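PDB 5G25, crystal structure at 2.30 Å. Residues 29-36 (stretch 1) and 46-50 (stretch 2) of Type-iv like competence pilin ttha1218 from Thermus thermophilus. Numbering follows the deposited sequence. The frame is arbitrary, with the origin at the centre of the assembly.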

# COMPACT_ATOMS: atom_id res chain seq x y z
N GLY A 29 2.58 0.69 -10.41
CA GLY A 29 2.78 -0.74 -10.28
C GLY A 29 2.02 -1.41 -9.13
O GLY A 29 1.91 -2.65 -9.07
N ILE A 30 1.49 -0.60 -8.23
CA ILE A 30 0.86 -1.12 -6.99
C ILE A 30 -0.23 -2.21 -7.20
O ILE A 30 -0.27 -3.18 -6.45
CB ILE A 30 0.31 0.04 -6.12
CG1 ILE A 30 1.47 0.73 -5.40
CG2 ILE A 30 -0.70 -0.44 -5.09
CD1 ILE A 30 1.06 1.94 -4.58
N PRO A 31 -1.11 -2.06 -8.21
CA PRO A 31 -2.16 -3.09 -8.44
C PRO A 31 -1.60 -4.51 -8.68
O PRO A 31 -2.26 -5.51 -8.39
CB PRO A 31 -2.88 -2.58 -9.69
CG PRO A 31 -2.63 -1.11 -9.69
CD PRO A 31 -1.28 -0.89 -9.09
N ALA A 32 -0.39 -4.58 -9.23
CA ALA A 32 0.33 -5.83 -9.49
C ALA A 32 1.27 -6.25 -8.35
O ALA A 32 1.33 -7.42 -7.99
CB ALA A 32 1.15 -5.69 -10.76
N LEU A 33 1.99 -5.30 -7.77
CA LEU A 33 2.94 -5.59 -6.71
C LEU A 33 2.31 -5.83 -5.33
O LEU A 33 2.95 -6.43 -4.48
CB LEU A 33 3.94 -4.43 -6.57
CG LEU A 33 4.76 -4.11 -7.81
CD1 LEU A 33 5.43 -2.74 -7.64
CD2 LEU A 33 5.78 -5.22 -8.02
N CYS A 34 1.10 -5.30 -5.12
CA CYS A 34 0.44 -5.39 -3.82
C CYS A 34 -0.89 -6.05 -4.09
O CYS A 34 -1.89 -5.38 -4.30
CB CYS A 34 0.26 -4.01 -3.19
SG CYS A 34 -0.57 -4.03 -1.56
N ASN A 35 -0.88 -7.37 -4.13
CA ASN A 35 -2.00 -8.13 -4.71
C ASN A 35 -2.11 -9.53 -4.06
O ASN A 35 -2.08 -10.57 -4.75
CB ASN A 35 -1.77 -8.27 -6.22
CG ASN A 35 -2.98 -8.83 -6.95
OD1 ASN A 35 -4.10 -8.58 -6.56
ND2 ASN A 35 -2.75 -9.57 -8.00
N GLY A 36 -2.19 -9.55 -2.74
CA GLY A 36 -2.27 -10.81 -1.99
C GLY A 36 -0.98 -11.27 -1.32
O GLY A 36 -0.18 -10.46 -0.86
N THR A 46 0.67 -10.58 3.74
CA THR A 46 -0.19 -10.18 2.67
C THR A 46 -0.13 -8.67 2.47
O THR A 46 0.14 -7.89 3.41
CB THR A 46 -1.66 -10.63 2.97
OG1 THR A 46 -2.41 -10.70 1.75
CG2 THR A 46 -2.34 -9.72 3.88
N CYS A 47 -0.39 -8.26 1.23
CA CYS A 47 -0.45 -6.87 0.86
C CYS A 47 -1.78 -6.64 0.21
O CYS A 47 -2.13 -7.33 -0.75
CB CYS A 47 0.65 -6.51 -0.13
SG CYS A 47 0.89 -4.70 -0.31
N THR A 48 -2.50 -5.64 0.70
CA THR A 48 -3.75 -5.20 0.11
C THR A 48 -3.68 -3.69 -0.16
O THR A 48 -3.28 -2.91 0.72
CB THR A 48 -4.92 -5.42 1.10
OG1 THR A 48 -4.93 -6.76 1.58
CG2 THR A 48 -6.23 -5.10 0.43
N ALA A 49 -4.10 -3.30 -1.36
CA ALA A 49 -4.15 -1.94 -1.81
C ALA A 49 -5.58 -1.55 -2.17
O ALA A 49 -6.16 -2.05 -3.12
CB ALA A 49 -3.26 -1.75 -3.03
N ILE A 50 -6.14 -0.60 -1.42
CA ILE A 50 -7.49 -0.12 -1.66
C ILE A 50 -7.43 1.20 -2.44
O ILE A 50 -6.88 2.18 -1.96
CB ILE A 50 -8.19 0.12 -0.31
CG1 ILE A 50 -8.32 -1.20 0.47
CG2 ILE A 50 -9.56 0.77 -0.48
CD1 ILE A 50 -7.25 -1.41 1.52

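A short helix and the residues that follow it are fastened to a β-strand by a disulfide, by an antiparallel pair of backbone hydrogen bonds, and by a small apolar patch. The two stretches belong to one chain and together bury 307 Å² of surface, most of it contributed by Cys34, Cys47, Gly36 and Ala49.

The covalent link joins Cys34 SG to Cys47 SG at 2.0 Å. Its chi3 of -96° is close to the perpendicular arrangement that a disulfide prefers, and both cysteines adopt the t rotamer at chi1. The CA atoms of Cys34 and Cys47 lie 5.0 Å apart. Cys34 is the first residue after the helix to leave helical phi/psi, although its amide still closes the last helical turn, with Cys34 N donating to Ile30 O at 2.9 Å. The disulfide therefore ties down the point at which the chain turns out of the helix, and both of its cysteines are buried.

Two residues farther on, the chain pairs with the strand. Gly36 and Cys47 form an antiparallel hydrogen-bonded pair: Gly36 N donates to Cys47 O at 3.0 Å, and Cys47 N returns a bond to Gly36 O, also at 3.0 Å. The angles at hydrogen, 162° and 161°, are nearly equal and close to linear. Cys47 thus holds stretch 1 twice, through its sulfur to Cys34 and through its backbone to Gly36. The phi/psi of Gly36, 102/-148, suit glycine, because at these angles a CB would be jammed against the carbonyl oxygen of Asn35. Next to this pair, Thr46 CA approaches Gly36 O at 3.5 Å in a CA-H...O contact, and Thr46 OG1 lies 3.4 Å from Gly36 C.

Asn35, between the disulfide and the bridge, directs its CA-to-CB bond away from the strand, and its ND2 is hydrogen-bonded elsewhere in the structure.

On the helical side, contact is made by packing alone. Ile30 points toward the strand, and its CG2 meets Ala49 CB at 3.5 Å; Ala49 CB also lies 3.8 Å from Cys34 SG. Ala49 points toward stretch 1 and so packs against both the helix and the disulfide. Its neighbour Thr48 points away, as expected from the alternation of side chains along a strand, yet its backbone N still comes within 3.4 Å of Cys34 SG.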